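Local structure of iron aquisition yersiniabactin synthesis enzyme, YbtT (Escherichia coli, 6BA9) at residues A[124-129]-A[203-208]; A[61-66]-A[173-178]; A[227-230]-A[235-238]. The protein acts as a low-specificity type II thioesterase that maintains production of the metallophore yersiniabactin, probably by hydrolysing thioesters on its biosynthetic assembly line. The protein carries 1 engineered substitution. All coordinates share one frame; numbering follows the deposited sequence.

Interaction 1 of 3, residues A[124-129]-A[203-208]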
ATOM      1  N   HIS A 124       8.795   7.937 -11.757  1.00 18.57           N
ATOM      2  CA  HIS A 124       7.425   8.432 -11.750  1.00 17.80           C
ATOM      3  C   HIS A 124       6.511   7.399 -12.394  1.00 19.17           C
ATOM      4  O   HIS A 124       6.923   6.640 -13.274  1.00 19.64           O
ATOM      5  CB  HIS A 124       7.307   9.746 -12.541  1.00 19.94           C
ATOM      6  CG  HIS A 124       8.214  10.835 -12.060  1.00 23.11           C
ATOM      7  ND1 HIS A 124       7.846  11.737 -11.086  1.00 26.93           N
ATOM      8  CD2 HIS A 124       9.460  11.192 -12.451  1.00 27.11           C
ATOM      9  CE1 HIS A 124       8.839  12.587 -10.878  1.00 27.19           C
ATOM     10  NE2 HIS A 124       9.828  12.282 -11.699  1.00 28.03           N
ATOM     11  N   SER A 125       5.250   7.396 -11.961  1.00 16.97           N
ATOM     12  CA  SER A 125       4.236   6.580 -12.613  1.00 17.54           C
ATOM     13  C   SER A 125       4.081   6.992 -14.072  1.00 17.22           C
ATOM     14  O   SER A 125       4.180   8.170 -14.421  1.00 19.78           O
ATOM     15  CB  SER A 125       2.897   6.761 -11.890  1.00 20.21           C
ATOM     16  OG  SER A 125       1.890   6.020 -12.542  1.00 26.25           O
ATOM     17  N   GLU A 126       3.816   6.017 -14.940  1.00 18.35           N
ATOM     18  CA  GLU A 126       3.588   6.385 -16.328  1.00 22.90           C
ATOM     19  C   GLU A 126       2.277   7.151 -16.503  1.00 21.91           C
ATOM     20  O   GLU A 126       2.206   8.049 -17.344  1.00 26.89           O
ATOM     21  CB  GLU A 126       3.718   5.163 -17.240  1.00 33.07           C
ATOM     22  CG  GLU A 126       5.194   4.744 -17.384  1.00 37.06           C
ATOM     23  CD  GLU A 126       5.415   3.523 -18.262  1.00 49.32           C
ATOM     24  OE1 GLU A 126       5.582   2.401 -17.716  1.00 43.37           O
ATOM     25  OE2 GLU A 126       5.444   3.693 -19.502  1.00 58.72           O
ATOM     26  N   ARG A 127       1.273   6.881 -15.665  1.00 19.21           N
ATOM     27  CA  ARG A 127       0.016   7.616 -15.667  1.00 18.26           C
ATOM     28  C   ARG A 127       0.041   8.640 -14.543  1.00 17.89           C
ATOM     29  O   ARG A 127       0.384   8.304 -13.407  1.00 19.30           O
ATOM     30  CB  ARG A 127      -1.158   6.663 -15.457  1.00 19.52           C
ATOM     31  CG  ARG A 127      -2.524   7.305 -15.687  1.00 18.96           C
ATOM     32  CD  ARG A 127      -3.641   6.517 -15.071  1.00 18.08           C
ATOM     33  NE  ARG A 127      -3.787   5.157 -15.599  1.00 16.50           N
ATOM     34  CZ  ARG A 127      -4.512   4.837 -16.660  1.00 20.28           C
ATOM     35  NH1 ARG A 127      -5.120   5.784 -17.374  1.00 20.09           N
ATOM     36  NH2 ARG A 127      -4.619   3.560 -17.014  1.00 20.73           N
ATOM     37  N   GLN A 128      -0.315   9.879 -14.873  1.00 16.84           N
ATOM     38  CA  GLN A 128      -0.303  10.987 -13.929  1.00 17.02           C
ATOM     39  C   GLN A 128      -1.637  11.713 -14.008  1.00 17.35           C
ATOM     40  O   GLN A 128      -2.122  12.001 -15.108  1.00 18.01           O
ATOM     41  CB  GLN A 128       0.826  11.948 -14.293  1.00 19.80           C
ATOM     42  CG  GLN A 128       2.197  11.364 -14.166  1.00 24.70           C
ATOM     43  CD  GLN A 128       2.648  11.302 -12.746  1.00 27.80           C
ATOM     44  OE1 GLN A 128       2.514  12.279 -11.994  1.00 31.54           O
ATOM     45  NE2 GLN A 128       3.194  10.159 -12.350  1.00 32.45           N
ATOM     46  N   LEU A 129      -2.228  12.004 -12.844  1.00 14.93           N
ATOM     47  CA  LEU A 129      -3.556  12.599 -12.733  1.00 15.09           C
ATOM     48  C   LEU A 129      -3.597  14.014 -12.170  1.00 15.60           C
ATOM     49  O   LEU A 129      -4.547  14.741 -12.456  1.00 15.86           O
ATOM     50  CB  LEU A 129      -4.442  11.747 -11.817  1.00 14.69           C
ATOM     51  CG  LEU A 129      -5.085  10.498 -12.432  1.00 15.64           C
ATOM     52  CD1 LEU A 129      -4.040   9.445 -12.724  1.00 18.62           C
ATOM     53  CD2 LEU A 129      -6.152   9.931 -11.532  1.00 18.15           C
ATOM     54  N   TRP A 203       6.594  -4.543 -14.902  1.00 15.77           N
ATOM     55  CA  TRP A 203       7.663  -5.297 -14.260  1.00 17.01           C
ATOM     56  C   TRP A 203       8.893  -4.415 -14.052  1.00 16.16           C
ATOM     57  O   TRP A 203       9.486  -4.393 -12.967  1.00 13.65           O
ATOM     58  CB  TRP A 203       8.003  -6.526 -15.116  1.00 16.90           C
ATOM     59  CG  TRP A 203       9.046  -7.408 -14.491  1.00 15.85           C
ATOM     60  CD1 TRP A 203       8.825  -8.542 -13.783  1.00 17.50           C
ATOM     61  CD2 TRP A 203      10.474  -7.249 -14.557  1.00 15.28           C
ATOM     62  NE1 TRP A 203      10.019  -9.087 -13.377  1.00 20.64           N
ATOM     63  CE2 TRP A 203      11.043  -8.310 -13.839  1.00 18.10           C
ATOM     64  CE3 TRP A 203      11.320  -6.308 -15.141  1.00 18.67           C
ATOM     65  CZ2 TRP A 203      12.428  -8.454 -13.692  1.00 18.03           C
ATOM     66  CZ3 TRP A 203      12.693  -6.463 -14.988  1.00 17.07           C
ATOM     67  CH2 TRP A 203      13.217  -7.514 -14.273  1.00 18.41           C
ATOM     68  N   GLN A 204       9.279  -3.665 -15.089  1.00 16.46           N
ATOM     69  CA  GLN A 204      10.471  -2.822 -15.026  1.00 17.74           C
ATOM     70  C   GLN A 204      10.334  -1.741 -13.960  1.00 15.72           C
ATOM     71  O   GLN A 204      11.284  -1.469 -13.212  1.00 15.07           O
ATOM     72  CB  GLN A 204      10.709  -2.199 -16.407  1.00 22.50           C
ATOM     73  CG  GLN A 204      11.082  -3.199 -17.534  1.00 31.17           C
ATOM     74  CD  GLN A 204       9.947  -4.133 -18.047  1.00 32.80           C
ATOM     75  OE1 GLN A 204       8.734  -3.870 -17.920  1.00 23.87           O
ATOM     76  NE2 GLN A 204      10.370  -5.238 -18.662  1.00 39.84           N
ATOM     77  N   GLN A 205       9.145  -1.147 -13.842  1.00 16.39           N
ATOM     78  CA  GLN A 205       8.927  -0.109 -12.834  1.00 14.95           C
ATOM     79  C   GLN A 205       9.040  -0.673 -11.412  1.00 14.86           C
ATOM     80  O   GLN A 205       9.553   0.001 -10.505  1.00 14.27           O
ATOM     81  CB  GLN A 205       7.559   0.548 -13.062  1.00 15.43           C
ATOM     82  CG  GLN A 205       7.442   1.438 -14.321  1.00 17.36           C
ATOM     83  CD  GLN A 205       8.010   2.841 -14.153  1.00 23.81           C
ATOM     84  OE1 GLN A 205       9.203   3.045 -14.339  1.00 25.11           O
ATOM     85  NE2 GLN A 205       7.146   3.825 -13.840  1.00 21.75           N
ATOM     86  N   VAL A 206       8.564  -1.901 -11.197  1.00 12.85           N
ATOM     87  CA  VAL A 206       8.643  -2.530  -9.883  1.00 12.56           C
ATOM     88  C   VAL A 206      10.049  -3.038  -9.599  1.00 13.14           C
ATOM     89  O   VAL A 206      10.569  -2.880  -8.486  1.00 13.39           O
ATOM     90  CB  VAL A 206       7.582  -3.639  -9.756  1.00 13.98           C
ATOM     91  CG1 VAL A 206       7.670  -4.302  -8.411  1.00 14.39           C
ATOM     92  CG2 VAL A 206       6.178  -3.084  -9.978  1.00 13.96           C
ATOM     93  N   ASP A 207      10.706  -3.622 -10.610  1.00 13.19           N
ATOM     94  CA  ASP A 207      12.046  -4.164 -10.436  1.00 14.34           C
ATOM     95  C   ASP A 207      13.033  -3.104  -9.960  1.00 13.76           C
ATOM     96  O   ASP A 207      14.007  -3.428  -9.263  1.00 14.34           O
ATOM     97  CB  ASP A 207      12.519  -4.749 -11.773  1.00 14.93           C
ATOM     98  CG  ASP A 207      13.851  -5.453 -11.657  1.00 15.23           C
ATOM     99  OD1 ASP A 207      13.952  -6.432 -10.904  1.00 15.45           O
ATOM    100  OD2 ASP A 207      14.794  -4.998 -12.343  1.00 17.24           O
ATOM    101  N   ALA A 208      12.820  -1.846 -10.352  1.00 13.46           N
ATOM    102  CA  ALA A 208      13.689  -0.745  -9.955  1.00 13.57           C
ATOM    103  C   ALA A 208      13.732  -0.526  -8.450  1.00 13.29           C
ATOM    104  O   ALA A 208      14.628   0.185  -7.951  1.00 13.20           O
ATOM    105  CB  ALA A 208      13.240   0.513 -10.676  1.00 15.54           C
TER
HETATM  106  O   HOH W   1       4.268   3.231 -13.653  1.00 23.18           O
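Ser125 and Gln205 mark the closest backbone approach, 8.2 Å between their CA atoms, where the irregular chain of 124-129 passes the short helix 203-207. One side chain spans this gap. Gln205 turns at its second torsion (chi2 -81°), and the bend presents its amide to the loop. NE2 donates to the backbone carbonyl of His124, with 2.9 Å between Gln205 NE2 and His124 O. The bond is moderately bent, with an N-H...O angle of 144°. The acceptor lies in the amide plane of Gln205, whereas NE2 itself is tilted from the carbonyl plane of His124. The same nitrogen also gives a hydrogen bond to a water, 2.9 Å from Gln205 NE2. That water accepts from the backbone of Glu126 as well, 3.1 Å from Glu126 N. Gln205 NE2 thus makes two hydrogen bonds, one to the loop itself and one to a water that passes the link on to Glu126 N. Glu126 adds only a flanking contact: its OE1 lies 4.0 Å from Gln205 CG, and its carboxylate stands nearly perpendicular to the amide. The loop is also braced from within. Gln128 NE2 donates to Ser125 O over 3.0 Å, and Ser125 OG reaches Arg127 O on a lone pair in the carbonyl plane. Arg127 forms salt bridges with Glu200, Glu140 and Asp143, which tie the loop to helix 134-144 and to the residues just before 203-207. This is a polar contact at the surface of an alpha/beta-hydrolase fold. It joins the connection after strand 112-116 to the short helix that follows strand 190-195.

Interaction 2 of 3, residues A[61-66]-A[173-178]; sequences RSITQL and ESYHYD
Ile63 and Tyr175 make the apolar part of the contact, with their side chains crossing at about a right angle. The CG2 branch of Ile63 lies over one face of the Tyr175 ring and makes a CH-pi contact, 4.2 Å from the ring centroid and 27° off the normal. Ile63 CB is 3.7 Å from Tyr175 CD2, so the isoleucine sits nearer that side of the ring than its middle. The other branch, CG1, reaches back to the tyrosine stem, 3.7 Å from Tyr175 CB. Tyr175 CG is anti to the backbone N (chi1 175°), which sends the ring alongside Ile63 and on to helix 91-105.

The polar part runs through water. One water donates to both Arg61 O and Ser174 OG, at 2.7 Å from Arg61 O and 2.8 Å from Ser174 OG. A second water accepts from Ile63 N and gives a weak bond to Ser174 OG. Ser174 OG also hydrogen-bonds Tyr170 O in its own helix.

Capping forms a third group. Ser62 is the N-cap of helix 63-77, and its OG accepts from Gln65 N at 3.0 Å.

The phenol ends look elsewhere: Tyr175 OH and Tyr177 OH both hydrogen-bond Glu98 OE2, while Thr64 CG2 packs loosely against Tyr177 OH at 4.3 Å.

The contact thus divides by chemistry. The start of helix 63-77 is joined to the end of helix 155-174 and the residue that follows it by a buried aliphatic-aromatic contact and water-mediated polar links. The water on Ile63 N serves an N-H of the first helical turn, where the helix itself offers no carbonyl partner.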
ATOM      1  N   ARG A  61      -1.486  15.140   2.247  1.00 14.62           N
ATOM      2  CA  ARG A  61      -0.967  15.328   0.897  1.00 13.84           C
ATOM      3  C   ARG A  61       0.502  14.935   0.786  1.00 13.56           C
ATOM      4  O   ARG A  61       1.181  15.327  -0.176  1.00 14.90           O
ATOM      5  CB  ARG A  61      -1.210  16.774   0.460  1.00 17.65           C
ATOM      6  CG  ARG A  61      -2.696  17.095   0.515  1.00 22.07           C
ATOM      7  CD  ARG A  61      -3.023  18.412  -0.115  1.00 31.55           C
ATOM      8  NE  ARG A  61      -2.317  19.536   0.478  1.00 29.75           N
ATOM      9  CZ  ARG A  61      -2.781  20.294   1.471  1.00 31.41           C
ATOM     10  NH1 ARG A  61      -3.955  20.042   2.035  1.00 30.74           N
ATOM     11  NH2 ARG A  61      -2.056  21.313   1.901  1.00 37.02           N
ATOM     12  N   SER A  62       0.995  14.124   1.732  1.00 11.95           N
ATOM     13  CA  SER A  62       2.395  13.708   1.803  1.00 12.39           C
ATOM     14  C   SER A  62       2.497  12.247   2.231  1.00 12.64           C
ATOM     15  O   SER A  62       1.966  11.860   3.277  1.00 12.80           O
ATOM     16  CB  SER A  62       3.113  14.592   2.835  1.00 15.09           C
ATOM     17  OG  SER A  62       4.315  14.015   3.265  1.00 15.66           O
ATOM     18  N   ILE A  63       3.226  11.460   1.441  1.00 13.09           N
ATOM     19  CA  ILE A  63       3.536  10.074   1.778  1.00 12.27           C
ATOM     20  C   ILE A  63       4.311   9.996   3.093  1.00 13.08           C
ATOM     21  O   ILE A  63       4.040   9.145   3.944  1.00 11.85           O
ATOM     22  CB  ILE A  63       4.316   9.409   0.619  1.00 11.87           C
ATOM     23  CG1 ILE A  63       3.468   9.338  -0.657  1.00 12.28           C
ATOM     24  CG2 ILE A  63       4.853   8.029   1.040  1.00 12.52           C
ATOM     25  CD1 ILE A  63       2.132   8.560  -0.499  1.00 12.97           C
ATOM     26  N   THR A  64       5.323  10.847   3.260  1.00 14.31           N
ATOM     27  CA  THR A  64       6.151  10.747   4.459  1.00 13.68           C
ATOM     28  C   THR A  64       5.363  11.135   5.713  1.00 14.31           C
ATOM     29  O   THR A  64       5.611  10.583   6.790  1.00 14.28           O
ATOM     30  CB  THR A  64       7.460  11.546   4.298  1.00 15.05           C
ATOM     31  OG1 THR A  64       7.169  12.885   3.901  1.00 16.76           O
ATOM     32  CG2 THR A  64       8.377  10.919   3.269  1.00 16.17           C
ATOM     33  N   GLN A  65       4.412  12.066   5.597  1.00 13.63           N
ATOM     34  CA  GLN A  65       3.547  12.400   6.740  1.00 13.34           C
ATOM     35  C   GLN A  65       2.675  11.206   7.130  1.00 13.16           C
ATOM     36  O   GLN A  65       2.518  10.888   8.315  1.00 14.62           O
ATOM     37  CB  GLN A  65       2.653  13.596   6.429  1.00 17.09           C
ATOM     38  CG  GLN A  65       3.329  14.927   6.451  1.00 22.65           C
ATOM     39  CD  GLN A  65       2.394  16.038   6.022  1.00 28.44           C
ATOM     40  OE1 GLN A  65       1.167  15.852   5.963  1.00 24.95           O
ATOM     41  NE2 GLN A  65       2.964  17.202   5.710  1.00 38.02           N
ATOM     42  N   LEU A  66       2.073  10.544   6.144  1.00 13.47           N
ATOM     43  CA  LEU A  66       1.299   9.341   6.429  1.00 11.48           C
ATOM     44  C   LEU A  66       2.155   8.278   7.110  1.00 12.37           C
ATOM     45  O   LEU A  66       1.714   7.625   8.068  1.00 11.21           O
ATOM     46  CB  LEU A  66       0.710   8.793   5.128  1.00 11.97           C
ATOM     47  CG  LEU A  66      -0.438   9.610   4.530  1.00 11.14           C
ATOM     48  CD1 LEU A  66      -0.677   9.198   3.074  1.00 14.14           C
ATOM     49  CD2 LEU A  66      -1.710   9.424   5.338  1.00 12.12           C
ATOM     50  N   GLU A 173       1.909  11.169  -6.376  1.00 14.08           N
ATOM     51  CA  GLU A 173       2.650  11.648  -7.545  1.00 14.21           C
ATOM     52  C   GLU A 173       3.788  12.596  -7.170  1.00 14.34           C
ATOM     53  O   GLU A 173       4.821  12.637  -7.865  1.00 15.14           O
ATOM     54  CB  GLU A 173       1.667  12.293  -8.536  1.00 15.03           C
ATOM     55  CG  GLU A 173       0.740  11.260  -9.141  1.00 15.33           C
ATOM     56  CD  GLU A 173      -0.298  11.822 -10.068  1.00 17.51           C
ATOM     57  OE1 GLU A 173      -0.369  13.062 -10.259  1.00 19.54           O
ATOM     58  OE2 GLU A 173      -1.085  11.008 -10.581  1.00 18.14           O
ATOM     59  N   SER A 174       3.643  13.343  -6.082  1.00 13.74           N
ATOM     60  CA  SER A 174       4.685  14.274  -5.666  1.00 13.55           C
ATOM     61  C   SER A 174       5.808  13.578  -4.918  1.00 17.45           C
ATOM     62  O   SER A 174       6.849  14.202  -4.674  1.00 19.68           O
ATOM     63  CB  SER A 174       4.096  15.403  -4.821  1.00 16.49           C
ATOM     64  OG  SER A 174       3.594  14.930  -3.587  1.00 16.89           O
ATOM     65  N   TYR A 175       5.621  12.308  -4.571  1.00 14.07           N
ATOM     66  CA  TYR A 175       6.624  11.501  -3.883  1.00 13.37           C
ATOM     67  C   TYR A 175       7.668  11.038  -4.888  1.00 13.72           C
ATOM     68  O   TYR A 175       7.359  10.275  -5.812  1.00 14.86           O
ATOM     69  CB  TYR A 175       5.933  10.308  -3.222  1.00 14.44           C
ATOM     70  CG  TYR A 175       6.874   9.326  -2.565  1.00 14.11           C
ATOM     71  CD1 TYR A 175       7.226   8.145  -3.197  1.00 14.18           C
ATOM     72  CD2 TYR A 175       7.433   9.583  -1.327  1.00 13.42           C
ATOM     73  CE1 TYR A 175       8.073   7.246  -2.605  1.00 13.76           C
ATOM     74  CE2 TYR A 175       8.279   8.680  -0.727  1.00 14.55           C
ATOM     75  CZ  TYR A 175       8.603   7.513  -1.381  1.00 13.78           C
ATOM     76  OH  TYR A 175       9.446   6.571  -0.829  1.00 14.14           O
ATOM     77  N   HIS A 176       8.897  11.511  -4.712  1.00 15.38           N
ATOM     78  CA  HIS A 176       9.949  11.230  -5.671  1.00 17.11           C
ATOM     79  C   HIS A 176      11.266  11.691  -5.082  1.00 16.24           C
ATOM     80  O   HIS A 176      11.332  12.756  -4.457  1.00 19.26           O
ATOM     81  CB  HIS A 176       9.698  11.977  -6.985  1.00 19.64           C
ATOM     82  CG  HIS A 176      10.766  11.759  -8.006  1.00 17.56           C
ATOM     83  ND1 HIS A 176      11.753  12.692  -8.257  1.00 23.52           N
ATOM     84  CD2 HIS A 176      11.018  10.710  -8.819  1.00 20.23           C
ATOM     85  CE1 HIS A 176      12.555  12.228  -9.198  1.00 22.61           C
ATOM     86  NE2 HIS A 176      12.135  11.029  -9.556  1.00 22.36           N
ATOM     87  N   TYR A 177      12.301  10.890  -5.296  1.00 16.17           N
ATOM     88  CA  TYR A 177      13.664  11.236  -4.925  1.00 16.60           C
ATOM     89  C   TYR A 177      14.529  11.302  -6.177  1.00 21.43           C
ATOM     90  O   TYR A 177      14.312  10.567  -7.141  1.00 21.38           O
ATOM     91  CB  TYR A 177      14.269  10.184  -4.010  1.00 18.78           C
ATOM     92  CG  TYR A 177      13.633  10.065  -2.644  1.00 20.17           C
ATOM     93  CD1 TYR A 177      13.963  10.938  -1.619  1.00 23.29           C
ATOM     94  CD2 TYR A 177      12.727   9.046  -2.367  1.00 18.02           C
ATOM     95  CE1 TYR A 177      13.395  10.804  -0.358  1.00 28.30           C
ATOM     96  CE2 TYR A 177      12.163   8.906  -1.119  1.00 18.46           C
ATOM     97  CZ  TYR A 177      12.487   9.785  -0.119  1.00 22.33           C
ATOM     98  OH  TYR A 177      11.924   9.638   1.142  1.00 26.41           O
ATOM     99  N   ASP A 178      15.544  12.170  -6.150  1.00 21.60           N
ATOM    100  CA  ASP A 178      16.369  12.309  -7.345  1.00 26.73           C
ATOM    101  C   ASP A 178      17.176  11.050  -7.625  1.00 25.33           C
ATOM    102  O   ASP A 178      17.410  10.722  -8.792  1.00 30.35           O
ATOM    103  CB  ASP A 178      17.296  13.515  -7.226  1.00 29.81           C
ATOM    104  CG  ASP A 178      16.573  14.825  -7.432  1.00 42.07           C
ATOM    105  OD1 ASP A 178      15.461  14.808  -8.001  1.00 41.41           O
ATOM    106  OD2 ASP A 178      17.124  15.874  -7.029  1.00 54.54           O
TER
HETATM  107  O   HOH W   2       3.624  16.018  -0.966  1.00 24.62           O
HETATM  108  O   HOH W   3       4.218  12.793  -0.992  1.00 12.48           O

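Interaction 3 of 3, residues A[227-230]-A[235-238]; sequences FYPI and SFFT
Pro229 and Phe236 form the centre of this buried contact. Pro229 CB stands over the middle of the phenyl ring, 3.8 Å from the centroid of Phe236 and 12° off its normal, a CH-pi contact. Pro229 CG follows toward the rim, 3.9 Å from Phe236 CE1. Phe236 CG is anti to the backbone N (chi1 -177°), which sends the ring toward helix 228-231; chi2 of 79° turns its face to Pro229. Tyr228 comes in beside them, with its CE1 edge 4.1 Å from Phe236 CD1. Pro229 CD, from the next residue, lies 3.3 Å above the plane of the Tyr228 ring, toward its margin.

The three residues join helix 228-231 to helix 233-243, the helical pair that follows strand 216-222 in the alpha/beta-hydrolase fold. In relatives the catalytic histidine lies in the connection after this last strand, probably just ahead of Phe227 here.

Further out, Tyr228 OH hydrogen-bonds Ser116 OG, and its ring meets His89 edge-to-face. Leu193 of strand 190-195 touches both Tyr228 and Phe236. Pro229 O accepts a hydrogen bond from Trp33 NE1. Phe237 lays one face against Phe236 CD2 and also packs against Trp7 and Trp33.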
ATOM      1  N   PHE A 227      -5.758  -4.614  -9.845  1.00 14.01           N
ATOM      2  CA  PHE A 227      -6.432  -4.938  -8.599  1.00 14.93           C
ATOM      3  C   PHE A 227      -6.214  -6.386  -8.155  1.00 13.12           C
ATOM      4  O   PHE A 227      -6.979  -6.906  -7.338  1.00 14.46           O
ATOM      5  CB  PHE A 227      -7.901  -4.524  -8.676  1.00 18.24           C
ATOM      6  CG  PHE A 227      -8.058  -3.030  -8.798  1.00 19.71           C
ATOM      7  CD1 PHE A 227      -7.910  -2.218  -7.688  1.00 22.64           C
ATOM      8  CD2 PHE A 227      -8.225  -2.436 -10.036  1.00 23.60           C
ATOM      9  CE1 PHE A 227      -7.996  -0.840  -7.797  1.00 23.86           C
ATOM     10  CE2 PHE A 227      -8.314  -1.063 -10.150  1.00 20.08           C
ATOM     11  CZ  PHE A 227      -8.203  -0.266  -9.037  1.00 21.56           C
ATOM     12  N   TYR A 228      -5.134  -7.008  -8.615  1.00 13.47           N
ATOM     13  CA  TYR A 228      -4.817  -8.379  -8.224  1.00 14.81           C
ATOM     14  C   TYR A 228      -4.788  -8.617  -6.709  1.00 15.07           C
ATOM     15  O   TYR A 228      -5.111  -9.728  -6.285  1.00 14.73           O
ATOM     16  CB  TYR A 228      -3.541  -8.900  -8.913  1.00 13.63           C
ATOM     17  CG  TYR A 228      -2.241  -8.208  -8.524  1.00 12.59           C
ATOM     18  CD1 TYR A 228      -1.596  -8.517  -7.336  1.00 13.68           C
ATOM     19  CD2 TYR A 228      -1.654  -7.278  -9.364  1.00 13.83           C
ATOM     20  CE1 TYR A 228      -0.406  -7.880  -6.978  1.00 12.89           C
ATOM     21  CE2 TYR A 228      -0.462  -6.641  -9.021  1.00 12.78           C
ATOM     22  CZ  TYR A 228       0.145  -6.949  -7.830  1.00 11.75           C
ATOM     23  OH  TYR A 228       1.313  -6.296  -7.526  1.00 13.80           O
ATOM     24  N   PRO A 229      -4.419  -7.664  -5.836  1.00 13.44           N
ATOM     25  CA  PRO A 229      -4.429  -8.016  -4.402  1.00 13.29           C
ATOM     26  C   PRO A 229      -5.800  -8.420  -3.896  1.00 14.99           C
ATOM     27  O   PRO A 229      -5.907  -9.225  -2.955  1.00 15.41           O
ATOM     28  CB  PRO A 229      -3.905  -6.753  -3.708  1.00 15.03           C
ATOM     29  CG  PRO A 229      -3.039  -6.110  -4.759  1.00 13.84           C
ATOM     30  CD  PRO A 229      -3.807  -6.338  -6.058  1.00 13.13           C
ATOM     31  N   ILE A 230      -6.843  -7.853  -4.488  1.00 15.29           N
ATOM     32  CA  ILE A 230      -8.228  -8.131  -4.118  1.00 16.84           C
ATOM     33  C   ILE A 230      -8.821  -9.219  -4.998  1.00 20.64           C
ATOM     34  O   ILE A 230      -9.335 -10.218  -4.502  1.00 22.23           O
ATOM     35  CB  ILE A 230      -9.041  -6.821  -4.182  1.00 20.26           C
ATOM     36  CG1 ILE A 230      -8.524  -5.848  -3.108  1.00 22.24           C
ATOM     37  CG2 ILE A 230     -10.526  -7.099  -4.000  1.00 19.82           C
ATOM     38  CD1 ILE A 230      -8.911  -4.392  -3.375  1.00 29.63           C
ATOM     39  N   SER A 235      -3.688 -15.777  -4.564  1.00 17.56           N
ATOM     40  CA  SER A 235      -2.316 -15.704  -5.057  1.00 17.93           C
ATOM     41  C   SER A 235      -1.491 -14.689  -4.265  1.00 18.55           C
ATOM     42  O   SER A 235      -0.319 -14.940  -3.939  1.00 18.92           O
ATOM     43  CB  SER A 235      -2.325 -15.343  -6.542  1.00 22.90           C
ATOM     44  OG  SER A 235      -3.013 -16.322  -7.302  1.00 29.67           O
ATOM     45  N   PHE A 236      -2.084 -13.529  -3.965  1.00 17.78           N
ATOM     46  CA  PHE A 236      -1.386 -12.475  -3.227  1.00 16.40           C
ATOM     47  C   PHE A 236      -0.923 -12.979  -1.865  1.00 15.27           C
ATOM     48  O   PHE A 236       0.259 -12.883  -1.519  1.00 16.10           O
ATOM     49  CB  PHE A 236      -2.353 -11.287  -3.110  1.00 14.81           C
ATOM     50  CG  PHE A 236      -1.789 -10.048  -2.437  1.00 13.57           C
ATOM     51  CD1 PHE A 236      -0.969  -9.170  -3.125  1.00 14.62           C
ATOM     52  CD2 PHE A 236      -2.158  -9.727  -1.131  1.00 16.93           C
ATOM     53  CE1 PHE A 236      -0.499  -8.023  -2.512  1.00 15.64           C
ATOM     54  CE2 PHE A 236      -1.681  -8.583  -0.516  1.00 17.07           C
ATOM     55  CZ  PHE A 236      -0.852  -7.738  -1.208  1.00 16.99           C
ATOM     56  N   PHE A 237      -1.836 -13.543  -1.079  1.00 15.68           N
ATOM     57  CA  PHE A 237      -1.445 -14.037   0.238  1.00 14.57           C
ATOM     58  C   PHE A 237      -0.526 -15.244   0.162  1.00 15.99           C
ATOM     59  O   PHE A 237       0.369 -15.369   0.999  1.00 15.99           O
ATOM     60  CB  PHE A 237      -2.661 -14.275   1.133  1.00 15.44           C
ATOM     61  CG  PHE A 237      -3.316 -12.987   1.561  1.00 15.29           C
ATOM     62  CD1 PHE A 237      -2.708 -12.176   2.511  1.00 16.32           C
ATOM     63  CD2 PHE A 237      -4.494 -12.565   0.990  1.00 16.50           C
ATOM     64  CE1 PHE A 237      -3.287 -10.980   2.894  1.00 15.63           C
ATOM     65  CE2 PHE A 237      -5.073 -11.385   1.364  1.00 16.04           C
ATOM     66  CZ  PHE A 237      -4.464 -10.584   2.320  1.00 15.74           C
ATOM     67  N   THR A 238      -0.709 -16.120  -0.827  1.00 16.19           N
ATOM     68  CA  THR A 238       0.209 -17.241  -0.996  1.00 18.31           C
ATOM     69  C   THR A 238       1.644 -16.758  -1.135  1.00 17.78           C
ATOM     70  O   THR A 238       2.556 -17.288  -0.486  1.00 17.79           O
ATOM     71  CB  THR A 238      -0.183 -18.064  -2.218  1.00 18.82           C
ATOM     72  OG1 THR A 238      -1.460 -18.645  -1.993  1.00 23.76           O
ATOM     73  CG2 THR A 238       0.840 -19.163  -2.454  1.00 22.29           C
TER

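Interactions 1 and 2 touch, with centres 15 Å apart. Glu173 OE2 lies 2.7 Å from Leu129 N, a probable hydrogen bond. The rings of His124 and His176 stack, and this is packing, with 3.4 Å from His124 NE2 to His176 NE2. Their segments alternate along the chain. Interaction 3 is separate, about 6 Å from interaction 1 and about 13 Å from interaction 2 at nearest atoms. Interactions 2 and 3 lie on opposite sides of the chain's centre. Interaction 3 is probably close to the active site: it adjoins His89, which precedes the engineered alanine that replaces the serine of the nucleophile-elbow sequence.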